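Local coordinates for tRNA threonylcarbamoyladenosine biosynthesis protein TsaB (Pseudomonas aeruginosa, PDB 5BR9) that probably takes part in making the threonylcarbamoyladenosine modification of tRNA, as a TsaB member of the KAE1/TsaD family, at residues A[33-38]-A[55-60]; A[12-17]-A[23-28]; A[66-71]-A[85-90]; A[107-112]-A[196-201]; A[97-102]-A[205-210]. All coordinates share one frame; numbering follows the deposited sequence.

Contact 1: A[33-38]-A[55-60]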
# COMPACT_ATOMS: atom_id res chain seq x y z
N LEU A 33 14.48 18.98 -7.95
CA LEU A 33 15.54 18.06 -7.55
C LEU A 33 14.97 16.64 -7.62
O LEU A 33 13.85 16.40 -7.17
CB LEU A 33 16.02 18.39 -6.14
CG LEU A 33 17.30 17.70 -5.70
CD1 LEU A 33 18.48 18.28 -6.47
CD2 LEU A 33 17.50 17.85 -4.21
N SER A 34 15.70 15.69 -8.20
CA SER A 34 15.16 14.33 -8.31
C SER A 34 16.23 13.27 -8.14
O SER A 34 17.42 13.55 -8.29
CB SER A 34 14.44 14.12 -9.65
OG SER A 34 15.34 14.17 -10.75
N HIS A 35 15.77 12.06 -7.81
CA HIS A 35 16.65 10.91 -7.79
C HIS A 35 15.90 9.68 -8.28
O HIS A 35 14.69 9.52 -8.06
CB HIS A 35 17.24 10.69 -6.39
CG HIS A 35 18.29 11.70 -6.02
ND1 HIS A 35 19.56 11.68 -6.55
CD2 HIS A 35 18.24 12.77 -5.18
CE1 HIS A 35 20.25 12.69 -6.06
NE2 HIS A 35 19.48 13.37 -5.23
N TYR A 36 16.63 8.82 -8.98
CA TYR A 36 16.04 7.74 -9.76
C TYR A 36 16.91 6.47 -9.62
O TYR A 36 18.12 6.53 -9.80
CB TYR A 36 15.93 8.22 -11.22
CG TYR A 36 15.37 7.28 -12.27
CD1 TYR A 36 14.06 7.42 -12.74
CD2 TYR A 36 16.17 6.31 -12.87
CE1 TYR A 36 13.55 6.59 -13.74
CE2 TYR A 36 15.67 5.47 -13.87
CZ TYR A 36 14.36 5.61 -14.30
OH TYR A 36 13.87 4.79 -15.29
N GLU A 37 16.29 5.35 -9.27
CA GLU A 37 17.02 4.08 -9.16
C GLU A 37 16.23 2.92 -9.76
O GLU A 37 15.01 2.85 -9.58
CB GLU A 37 17.34 3.76 -7.70
CG GLU A 37 18.38 4.65 -7.06
CD GLU A 37 18.62 4.30 -5.59
OE1 GLU A 37 18.31 3.16 -5.17
OE2 GLU A 37 19.12 5.18 -4.86
N VAL A 38 16.90 2.01 -10.46
CA VAL A 38 16.24 0.78 -10.86
C VAL A 38 16.50 -0.26 -9.77
O VAL A 38 17.64 -0.63 -9.51
CB VAL A 38 16.68 0.28 -12.27
CG1 VAL A 38 16.25 1.28 -13.34
CG2 VAL A 38 18.16 0.05 -12.34
N LEU A 55 14.87 15.04 0.72
CA LEU A 55 14.53 16.15 1.59
C LEU A 55 15.78 16.63 2.31
O LEU A 55 16.04 17.83 2.39
CB LEU A 55 13.47 15.76 2.61
CG LEU A 55 12.07 15.47 2.08
CD1 LEU A 55 11.25 14.93 3.24
CD2 LEU A 55 11.45 16.73 1.53
N ASP A 56 16.59 15.70 2.78
CA ASP A 56 17.79 16.09 3.51
C ASP A 56 18.81 16.79 2.62
O ASP A 56 19.43 17.76 3.04
CB ASP A 56 18.43 14.88 4.20
CG ASP A 56 17.66 14.46 5.45
OD1 ASP A 56 16.60 15.07 5.75
OD2 ASP A 56 18.14 13.54 6.15
N GLU A 57 18.96 16.34 1.38
CA GLU A 57 19.90 16.95 0.44
C GLU A 57 19.49 18.39 0.11
O GLU A 57 20.34 19.26 -0.07
CB GLU A 57 19.99 16.13 -0.84
CG GLU A 57 20.82 16.77 -1.96
CD GLU A 57 20.79 15.98 -3.27
OE1 GLU A 57 19.99 15.03 -3.40
OE2 GLU A 57 21.58 16.33 -4.18
N ALA A 58 18.19 18.64 0.05
CA ALA A 58 17.64 19.94 -0.29
C ALA A 58 17.57 20.87 0.93
O ALA A 58 17.36 22.06 0.79
CB ALA A 58 16.24 19.78 -0.91
N GLY A 59 17.75 20.31 2.12
CA GLY A 59 17.61 21.06 3.35
C GLY A 59 16.17 21.40 3.67
O GLY A 59 15.88 22.36 4.39
N VAL A 60 15.26 20.57 3.17
CA VAL A 60 13.83 20.84 3.30
C VAL A 60 13.18 19.87 4.29
O VAL A 60 13.40 18.65 4.22
CB VAL A 60 13.12 20.78 1.92
CG1 VAL A 60 11.61 20.90 2.08
CG2 VAL A 60 13.64 21.89 1.01
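His35 NE2 donates to Glu57 OE1 at 2.5 Å, the one hydrogen bond between strand 33-38 and the end of helix 55-58. The distance is short and His35 is deposited in two conformers, so the exact length is doubtful and the link need not be permanent. In the conformer described here the carboxylate meets the edge of the imidazole close to the ring plane, and OE1 offers its syn lone pair. The two flat groups are turned 32° against each other, and the N-H...O angle of 154° leaves the bond slightly bent. With CG of Glu57 anti to its own N (chi1 173°) and the rest of the chain extended, the carboxylate reaches out from the helix to meet the ring coming from the strand. Beneath this bridge Leu33 supplies the apolar part. Its CD2 lies 3.9 Å from Glu57 CD and 4.0 Å from Ala58 CB, so a single methyl touches two successive helix residues. Leu33 and His35 also both rest on Leu54, one turn back on the same helix. Gly59, at positive phi, ends the helix in a Schellman motif. The contact lies at the surface and ties edge strand 31-38 of the five-stranded sheet to the helix that follows it in the chain, within the actin-like ATPase (ASKHA) fold of this family.

Contact 2: A[12-17]-A[23-28]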
# COMPACT_ATOMS: atom_id res chain seq x y z
N LEU A 12 6.47 20.98 -3.50
CA LEU A 12 5.78 19.74 -3.90
C LEU A 12 6.71 18.54 -3.87
O LEU A 12 7.84 18.60 -4.36
CB LEU A 12 5.19 19.87 -5.31
CG LEU A 12 4.14 20.95 -5.57
CD1 LEU A 12 3.73 20.96 -7.05
CD2 LEU A 12 2.91 20.75 -4.64
N LEU A 13 6.19 17.44 -3.35
CA LEU A 13 6.92 16.17 -3.29
C LEU A 13 6.28 15.20 -4.30
O LEU A 13 5.05 15.08 -4.37
CB LEU A 13 6.88 15.58 -1.86
CG LEU A 13 7.60 14.25 -1.60
CD1 LEU A 13 9.11 14.42 -1.81
CD2 LEU A 13 7.30 13.71 -0.19
N ALA A 14 7.12 14.54 -5.08
CA ALA A 14 6.65 13.61 -6.10
C ALA A 14 7.35 12.27 -5.97
O ALA A 14 8.54 12.21 -5.64
CB ALA A 14 6.87 14.18 -7.49
N LEU A 15 6.61 11.19 -6.15
CA LEU A 15 7.21 9.86 -6.14
C LEU A 15 6.55 8.90 -7.13
O LEU A 15 5.34 8.97 -7.38
CB LEU A 15 7.22 9.29 -4.73
CG LEU A 15 5.96 9.02 -3.97
CD1 LEU A 15 5.43 7.64 -4.38
CD2 LEU A 15 6.32 9.08 -2.48
N ASP A 16 7.35 8.01 -7.71
CA ASP A 16 6.80 7.01 -8.60
C ASP A 16 7.44 5.64 -8.36
O ASP A 16 8.66 5.50 -8.31
CB ASP A 16 6.99 7.43 -10.05
CG ASP A 16 6.09 6.64 -10.99
OD1 ASP A 16 4.99 7.15 -11.30
OD2 ASP A 16 6.45 5.52 -11.37
N THR A 17 6.59 4.63 -8.21
CA THR A 17 7.01 3.26 -7.97
C THR A 17 6.24 2.29 -8.85
O THR A 17 6.11 1.11 -8.52
CB THR A 17 6.79 2.84 -6.50
OG1 THR A 17 5.41 3.06 -6.17
CG2 THR A 17 7.65 3.66 -5.57
N SER A 23 11.55 6.41 -8.06
CA SER A 23 12.08 7.76 -8.16
C SER A 23 11.28 8.76 -7.34
O SER A 23 10.09 8.56 -7.06
CB SER A 23 12.16 8.20 -9.62
OG SER A 23 10.89 8.31 -10.20
N VAL A 24 11.98 9.81 -6.91
CA VAL A 24 11.40 10.84 -6.07
C VAL A 24 11.86 12.19 -6.57
O VAL A 24 12.96 12.33 -7.11
CB VAL A 24 11.78 10.62 -4.58
CG1 VAL A 24 11.29 9.24 -4.08
CG2 VAL A 24 13.29 10.74 -4.39
N ALA A 25 11.04 13.21 -6.40
CA ALA A 25 11.43 14.52 -6.89
C ALA A 25 10.83 15.56 -5.97
O ALA A 25 9.84 15.30 -5.26
CB ALA A 25 10.98 14.73 -8.34
N LEU A 26 11.46 16.72 -5.94
CA LEU A 26 11.05 17.78 -5.03
C LEU A 26 11.13 19.11 -5.73
O LEU A 26 12.14 19.41 -6.39
CB LEU A 26 11.95 17.77 -3.80
CG LEU A 26 11.64 18.86 -2.79
CD1 LEU A 26 10.33 18.56 -2.10
CD2 LEU A 26 12.75 18.94 -1.78
N LEU A 27 10.06 19.89 -5.59
CA LEU A 27 10.04 21.27 -6.06
C LEU A 27 10.11 22.14 -4.82
O LEU A 27 9.36 21.92 -3.86
CB LEU A 27 8.78 21.61 -6.87
CG LEU A 27 8.60 23.10 -7.24
CD1 LEU A 27 9.61 23.53 -8.30
CD2 LEU A 27 7.17 23.43 -7.70
N HIS A 28 11.06 23.07 -4.83
CA HIS A 28 11.25 23.98 -3.71
C HIS A 28 11.85 25.28 -4.24
O HIS A 28 12.82 25.25 -4.99
CB HIS A 28 12.16 23.35 -2.64
CG HIS A 28 12.37 24.24 -1.45
ND1 HIS A 28 13.56 24.89 -1.21
CD2 HIS A 28 11.53 24.59 -0.45
CE1 HIS A 28 13.45 25.60 -0.10
NE2 HIS A 28 12.23 25.43 0.38
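Leu13 and Leu26 face each other as a non-hydrogen-bonded antiparallel pair, CD1 to CD1 at 4.3 Å, on the side of the sheet shared with Leu15 and Val24. Chi1 near 180° in both leucines swings the branches across to the partner strand: Leu13 CD1 comes 3.6 Å from Ala25 O, and Leu26 CD1 3.4 Å from Leu12 O. Leu15 behaves otherwise. Its chi1 of 62° carries the branches away, toward Ala83 and Val87 of helix 77-94, and leaves CB to meet Val24 CG1 at 4.1 Å. Val24 and Leu26 turn instead to helix 43-58. On the reverse face the pairs Leu12-Leu27, Ala14-Ala25 and Asp16-Ser23 stand side by side. The alanine methyls are 4.2 Å apart, CB to CB, and Ala196, Leu199 and Leu200 of helix 196-208 lie against this pair. Ser23 OG bonds to Ala196 N at the start of that helix, while Asp16 OD2 turns to Ser18 OG. Three pairs of backbone bonds hold the register of this hairpin, the straightest being Leu27 N to Leu12 O at 172°. The chemistry is thus split: peptide bonds join the strands edge to edge, and largely apolar side chains give both faces surfaces for helices.

Contact 3: A[66-71]-A[85-90]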
# COMPACT_ATOMS: atom_id res chain seq x y z
N ASP A 66 3.69 21.10 0.53
CA ASP A 66 2.33 21.58 0.38
C ASP A 66 1.36 20.51 -0.11
O ASP A 66 0.17 20.52 0.23
CB ASP A 66 2.33 22.77 -0.58
CG ASP A 66 3.11 23.97 -0.04
OD1 ASP A 66 3.02 24.22 1.18
OD2 ASP A 66 3.81 24.65 -0.82
N ALA A 67 1.87 19.58 -0.91
CA ALA A 67 1.06 18.51 -1.48
C ALA A 67 1.97 17.38 -1.96
O ALA A 67 3.16 17.60 -2.22
CB ALA A 67 0.19 19.04 -2.63
N ILE A 68 1.41 16.17 -2.06
CA ILE A 68 2.19 15.00 -2.48
C ILE A 68 1.60 14.40 -3.73
O ILE A 68 0.40 14.09 -3.77
CB ILE A 68 2.27 13.95 -1.37
CG1 ILE A 68 2.74 14.59 -0.06
CG2 ILE A 68 3.22 12.85 -1.79
CD1 ILE A 68 2.64 13.67 1.13
N ALA A 69 2.42 14.29 -4.77
CA ALA A 69 2.00 13.71 -6.04
C ALA A 69 2.57 12.32 -6.23
O ALA A 69 3.68 12.04 -5.79
CB ALA A 69 2.41 14.61 -7.18
N PHE A 70 1.83 11.45 -6.92
CA PHE A 70 2.32 10.11 -7.19
C PHE A 70 1.76 9.58 -8.52
O PHE A 70 0.68 9.99 -8.94
CB PHE A 70 1.94 9.14 -6.06
CG PHE A 70 0.47 8.90 -5.94
CD1 PHE A 70 -0.10 7.74 -6.46
CD2 PHE A 70 -0.35 9.82 -5.31
CE1 PHE A 70 -1.47 7.52 -6.35
CE2 PHE A 70 -1.72 9.60 -5.20
CZ PHE A 70 -2.27 8.46 -5.72
N GLY A 71 2.48 8.67 -9.16
CA GLY A 71 1.97 7.98 -10.32
C GLY A 71 0.93 6.94 -9.91
O GLY A 71 1.24 6.02 -9.15
N GLY A 85 -0.70 3.71 -0.77
CA GLY A 85 -0.72 3.66 0.68
C GLY A 85 0.22 4.63 1.38
O GLY A 85 -0.18 5.39 2.28
N VAL A 86 1.47 4.64 0.95
CA VAL A 86 2.46 5.49 1.57
C VAL A 86 2.09 6.97 1.42
O VAL A 86 2.14 7.73 2.39
CB VAL A 86 3.86 5.19 1.00
CG1 VAL A 86 4.88 6.22 1.47
CG2 VAL A 86 4.29 3.77 1.39
N VAL A 87 1.69 7.37 0.22
CA VAL A 87 1.32 8.75 -0.02
C VAL A 87 0.12 9.15 0.85
O VAL A 87 0.12 10.20 1.49
CB VAL A 87 1.05 8.99 -1.52
CG1 VAL A 87 0.39 10.31 -1.74
CG2 VAL A 87 2.36 8.92 -2.30
N GLN A 88 -0.88 8.28 0.92
CA GLN A 88 -2.04 8.50 1.77
C GLN A 88 -1.66 8.65 3.25
O GLN A 88 -2.21 9.48 3.96
CB GLN A 88 -3.03 7.35 1.59
CG GLN A 88 -3.92 7.50 0.35
CD GLN A 88 -5.00 6.41 0.25
OE1 GLN A 88 -6.16 6.70 -0.01
NE2 GLN A 88 -4.60 5.16 0.47
N GLY A 89 -0.77 7.78 3.73
CA GLY A 89 -0.30 7.86 5.10
C GLY A 89 0.46 9.16 5.38
O GLY A 89 0.22 9.82 6.39
N LEU A 90 1.37 9.51 4.48
CA LEU A 90 2.16 10.72 4.59
C LEU A 90 1.21 11.90 4.66
O LEU A 90 1.32 12.75 5.55
CB LEU A 90 3.11 10.88 3.40
CG LEU A 90 4.32 9.96 3.24
CD1 LEU A 90 5.02 10.29 1.96
CD2 LEU A 90 5.29 10.12 4.42
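Val87 of helix 85-90 wedges its two methyls between Ile68 and Phe70, alternate residues of strand 67-71 that point the same way, and here the packing is most extensive, since both methyls touch both residues. CG1 lies 3.8 Å from Ile68 CG2 and 3.7 Å from Phe70 CD2, while CG2 rests 3.8 Å from Phe70 CB. The valine and isoleucine side chains run past one another from opposite sides. In Phe70 a chi1 of 67° leaves both CB and the ring atom CD2 against the valine, which the ring meets obliquely. One turn on, the fit narrows to a single point: the CD1 tip of Ile68 touches Leu90 CB at 3.6 Å, the two side chains crossing at about a right angle. Leu90 also packs on Gly89 of the second subunit. The helix side turned from the strand is the looser one for this contact; there Gln88 is partly exposed and lies against Ile82 of the second subunit. That subunit packs on Val86, Gln88 and Leu90, so Leu90 serves both interfaces. No hydrogen bond crosses from strand to helix. Their axes are nearly antiparallel at 174° and 9.2 Å apart, as expected for the right-handed beta-alpha-beta crossover formed by strand 67-71, helix 77-94 and strand 98-101.

Contact 4: A[107-112]-A[196-201]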
# COMPACT_ATOMS: atom_id res chain seq x y z
N LEU A 107 5.05 9.54 -18.76
CA LEU A 107 5.84 9.11 -19.92
C LEU A 107 5.85 10.17 -21.02
O LEU A 107 6.86 10.39 -21.67
CB LEU A 107 5.26 7.84 -20.52
CG LEU A 107 5.61 6.49 -19.95
CD1 LEU A 107 4.89 5.44 -20.82
CD2 LEU A 107 7.11 6.31 -19.95
N ALA A 108 4.68 10.74 -21.29
CA ALA A 108 4.52 11.73 -22.34
C ALA A 108 5.35 12.96 -21.99
O ALA A 108 6.09 13.46 -22.82
CB ALA A 108 3.06 12.09 -22.51
N GLN A 109 5.23 13.41 -20.73
CA GLN A 109 5.96 14.58 -20.28
C GLN A 109 7.46 14.29 -20.36
O GLN A 109 8.24 15.17 -20.76
CB GLN A 109 5.58 14.97 -18.85
CG GLN A 109 6.05 16.37 -18.47
CD GLN A 109 5.24 17.44 -19.17
OE1 GLN A 109 4.07 17.23 -19.47
NE2 GLN A 109 5.86 18.58 -19.44
N ARG A 110 7.86 13.07 -20.00
CA ARG A 110 9.28 12.72 -20.11
C ARG A 110 9.78 12.72 -21.55
O ARG A 110 10.86 13.23 -21.84
CB ARG A 110 9.56 11.36 -19.48
CG ARG A 110 11.02 10.96 -19.61
CD ARG A 110 11.38 9.80 -18.71
NE ARG A 110 12.82 9.55 -18.72
CZ ARG A 110 13.41 8.55 -18.08
NH1 ARG A 110 12.68 7.70 -17.37
NH2 ARG A 110 14.72 8.40 -18.16
N ALA A 111 8.98 12.15 -22.45
CA ALA A 111 9.38 12.10 -23.85
C ALA A 111 9.46 13.53 -24.42
O ALA A 111 10.31 13.83 -25.26
CB ALA A 111 8.42 11.24 -24.65
N TYR A 112 8.56 14.39 -23.96
CA TYR A 112 8.61 15.78 -24.36
C TYR A 112 9.91 16.43 -23.88
O TYR A 112 10.62 17.05 -24.67
CB TYR A 112 7.41 16.55 -23.80
CG TYR A 112 7.61 18.04 -23.91
CD1 TYR A 112 7.68 18.66 -25.16
CD2 TYR A 112 7.78 18.83 -22.77
CE1 TYR A 112 7.90 20.03 -25.27
CE2 TYR A 112 8.00 20.21 -22.88
CZ TYR A 112 8.05 20.80 -24.13
OH TYR A 112 8.25 22.15 -24.26
N ALA A 196 10.02 10.61 -11.74
CA ALA A 196 9.41 11.54 -10.79
C ALA A 196 9.63 13.00 -11.17
O ALA A 196 8.81 13.87 -10.85
CB ALA A 196 9.93 11.28 -9.39
N GLU A 197 10.73 13.28 -11.86
CA GLU A 197 10.99 14.65 -12.34
C GLU A 197 9.86 15.16 -13.24
O GLU A 197 9.44 16.32 -13.16
CB GLU A 197 12.32 14.71 -13.09
CG GLU A 197 12.57 16.07 -13.71
CD GLU A 197 13.92 16.18 -14.40
OE1 GLU A 197 14.68 15.19 -14.42
OE2 GLU A 197 14.22 17.28 -14.92
N ASP A 198 9.36 14.29 -14.11
CA ASP A 198 8.29 14.68 -15.02
C ASP A 198 6.93 14.58 -14.35
O ASP A 198 6.01 15.35 -14.67
CB ASP A 198 8.38 13.83 -16.29
CG ASP A 198 9.76 13.89 -16.91
OD1 ASP A 198 10.13 14.97 -17.43
OD2 ASP A 198 10.50 12.88 -16.84
N LEU A 199 6.81 13.67 -13.38
CA LEU A 199 5.64 13.65 -12.50
C LEU A 199 5.52 14.99 -11.77
O LEU A 199 4.44 15.55 -11.66
CB LEU A 199 5.76 12.51 -11.48
CG LEU A 199 4.81 12.55 -10.28
CD1 LEU A 199 3.39 12.49 -10.74
CD2 LEU A 199 5.10 11.37 -9.37
N LEU A 200 6.66 15.49 -11.31
CA LEU A 200 6.74 16.78 -10.61
C LEU A 200 6.26 17.93 -11.50
O LEU A 200 5.49 18.78 -11.06
CB LEU A 200 8.17 17.02 -10.12
CG LEU A 200 8.40 18.24 -9.23
CD1 LEU A 200 7.61 18.14 -7.93
CD2 LEU A 200 9.89 18.40 -8.94
N SER A 201 6.69 17.95 -12.76
CA SER A 201 6.18 18.94 -13.72
C SER A 201 4.65 18.91 -13.81
O SER A 201 3.98 19.96 -13.67
CB SER A 201 6.77 18.69 -15.11
OG SER A 201 8.18 18.76 -15.07
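Asp198, Gln109 and Arg110 carry a nearly perpendicular helix-helix crossing between the two five-stranded sheets of the ASKHA fold. Segments 107-112 of helix 103-115 and 196-201 of helix 196-208 cross at 102°, their axes 8.5 Å apart. Asp198 gives up the largest area. Its CB is directed toward the other helix, and its CG stands 3.4 Å from Arg110 CA, so the carboxylate lies over the CA and CB of Arg110. Its ionic partner, however, is Arg113, one turn further along, whose NE forms a salt bridge with OD1. Gln109 comes next: its CB packs on Asp198 CB at 4.0 Å, and its CG on Ser201 CB at 4.1 Å. A bend at chi2 (73°) turns the amide aside to Gly141 O and Met143 N, which links the crossing to the second sheet. Arg110 runs out extended from CG to NE, and only the aliphatic foot of the chain serves this contact; its guanidinium goes on to Glu114 and to Leu193 O. The opposite charges of Arg110 and Asp198 probably attract each other weakly, yet NE stays 4.5 Å from OD2, with no N-H aimed at the oxygen. Within the two segments, OD2 of Asp198 lies against the methylene part of Arg110, with CB at 3.2 Å and CG at 3.4 Å.

Contact 5: A[97-102]-A[205-210]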
# COMPACT_ATOMS: atom_id res chain seq x y z
N PRO A 97 -2.83 17.70 0.87
CA PRO A 97 -3.55 16.96 -0.19
C PRO A 97 -2.67 16.06 -1.07
O PRO A 97 -1.44 16.18 -1.04
CB PRO A 97 -4.22 18.08 -1.01
CG PRO A 97 -3.45 19.30 -0.72
CD PRO A 97 -2.76 19.15 0.60
N VAL A 98 -3.28 15.15 -1.82
CA VAL A 98 -2.51 14.30 -2.73
C VAL A 98 -2.98 14.54 -4.15
O VAL A 98 -4.13 14.87 -4.39
CB VAL A 98 -2.61 12.78 -2.41
CG1 VAL A 98 -2.34 12.50 -0.97
CG2 VAL A 98 -3.92 12.19 -2.85
N LEU A 99 -2.05 14.33 -5.08
CA LEU A 99 -2.26 14.51 -6.51
C LEU A 99 -1.99 13.21 -7.26
O LEU A 99 -0.84 12.81 -7.43
CB LEU A 99 -1.34 15.62 -7.03
CG LEU A 99 -1.60 17.03 -6.53
CD1 LEU A 99 -0.40 17.94 -6.73
CD2 LEU A 99 -2.79 17.59 -7.27
N ALA A 100 -3.04 12.55 -7.72
CA ALA A 100 -2.89 11.34 -8.51
C ALA A 100 -2.61 11.72 -9.97
O ALA A 100 -3.32 12.52 -10.56
CB ALA A 100 -4.14 10.48 -8.41
N VAL A 101 -1.54 11.18 -10.54
CA VAL A 101 -1.14 11.52 -11.89
C VAL A 101 -0.89 10.25 -12.70
O VAL A 101 -0.25 9.30 -12.23
CB VAL A 101 0.12 12.41 -11.89
CG1 VAL A 101 0.58 12.69 -13.31
CG2 VAL A 101 -0.13 13.71 -11.15
N SER A 102 -1.42 10.24 -13.91
CA SER A 102 -1.28 9.10 -14.78
C SER A 102 0.16 8.84 -15.18
O SER A 102 0.86 9.75 -15.60
CB SER A 102 -2.14 9.29 -16.04
OG SER A 102 -1.77 8.31 -16.99
N PHE A 205 1.40 21.74 -12.67
CA PHE A 205 0.26 22.22 -13.43
C PHE A 205 -1.05 21.89 -12.69
O PHE A 205 -1.93 22.74 -12.58
CB PHE A 205 0.25 21.62 -14.85
CG PHE A 205 1.37 22.14 -15.74
CD1 PHE A 205 1.31 23.44 -16.26
CD2 PHE A 205 2.47 21.35 -16.04
CE1 PHE A 205 2.34 23.92 -17.06
CE2 PHE A 205 3.50 21.83 -16.84
CZ PHE A 205 3.44 23.11 -17.36
N ALA A 206 -1.14 20.68 -12.16
CA ALA A 206 -2.35 20.23 -11.49
C ALA A 206 -2.58 21.02 -10.20
O ALA A 206 -3.71 21.41 -9.89
CB ALA A 206 -2.27 18.71 -11.19
N TRP A 207 -1.50 21.28 -9.47
CA TRP A 207 -1.61 22.01 -8.21
C TRP A 207 -2.07 23.45 -8.45
O TRP A 207 -2.90 23.97 -7.71
CB TRP A 207 -0.27 21.99 -7.47
CG TRP A 207 -0.26 22.66 -6.12
CD1 TRP A 207 0.50 23.75 -5.76
CD2 TRP A 207 -1.00 22.28 -4.94
NE1 TRP A 207 0.26 24.07 -4.44
CE2 TRP A 207 -0.64 23.18 -3.91
CE3 TRP A 207 -1.93 21.27 -4.66
CZ2 TRP A 207 -1.20 23.12 -2.62
CZ3 TRP A 207 -2.48 21.20 -3.38
CH2 TRP A 207 -2.10 22.12 -2.38
N ALA A 208 -1.53 24.08 -9.49
CA ALA A 208 -1.91 25.45 -9.86
C ALA A 208 -3.36 25.56 -10.32
O ALA A 208 -3.93 26.63 -10.25
CB ALA A 208 -0.99 25.99 -10.95
N ARG A 209 -3.95 24.45 -10.79
CA ARG A 209 -5.37 24.44 -11.18
C ARG A 209 -6.25 24.24 -9.96
O ARG A 209 -7.47 24.26 -10.07
CB ARG A 209 -5.67 23.32 -12.19
CG ARG A 209 -5.22 23.58 -13.61
CD ARG A 209 -5.85 22.58 -14.59
NE ARG A 209 -5.27 21.24 -14.46
CZ ARG A 209 -4.16 20.84 -15.08
NH1 ARG A 209 -3.50 21.69 -15.87
NH2 ARG A 209 -3.70 19.61 -14.90
N GLY A 210 -5.63 24.03 -8.81
CA GLY A 210 -6.38 23.81 -7.59
C GLY A 210 -6.79 22.38 -7.34
O GLY A 210 -7.68 22.13 -6.53
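Ala206 opens the contact with a single methyl, its CB 4.1 Å from CD2 of Leu99 on strand 98-101. Trp207 follows with the larger share on this helix. Its CB touches the other branch of the same leucine, CD1, at 4.1 Å, so Leu99 straddles two consecutive helix residues. Chi1 of -178° sets the indole anti to the backbone N and carries the six-membered ring along to Pro97, just ahead of the strand. There the proline CG meets the rim of the ring near its plane, 3.4 Å from CZ3 and 3.5 Å from CH2, with the two side chains crossing at about a right angle. This is an edge contact and not a stack on the ring face. The polar corner of the indole points to another part of the chain, NE1 making a weak hydrogen bond to Ser10 OG. Arg209 turns its charge to Glu142 and Glu211. Gly210, with phi 86°, then closes the helix in a Schellman motif, its N bonded to Trp207 O. Since no hydrogen bond joins strand and helix, this end of helix 196-208 is held on edge strand 98-101 by van der Waals contact between aliphatic and aromatic carbon, while Trp207 NE1 and the Arg209 guanidinium find their partners beyond the contact.

In the fold
Contacts 1, 2, 3 and 5 all involve the first five-stranded sheet: contact 2 joins two of its strands, and the others set a helix against strand 31-38, 67-71 or 98-101. Contacts 2 and 3 are buried and mostly apolar, contact 2 adding the backbone ladder that contact 3 lacks. The backbones of Leu13 and Leu15 bond to Ala69, which joins the two in one sheet. Contact 1 lies on the surface and combines a polar link with a little leucine packing. Contacts 4 and 5 are intermediate and use opposite ends of helix 196-208, rich in charged side chains at contact 4, though none is salt-bridged across it, and hydrophobic at strand 98-101; Leu199 CD1 and Val101 CB connect them at 3.5 Å.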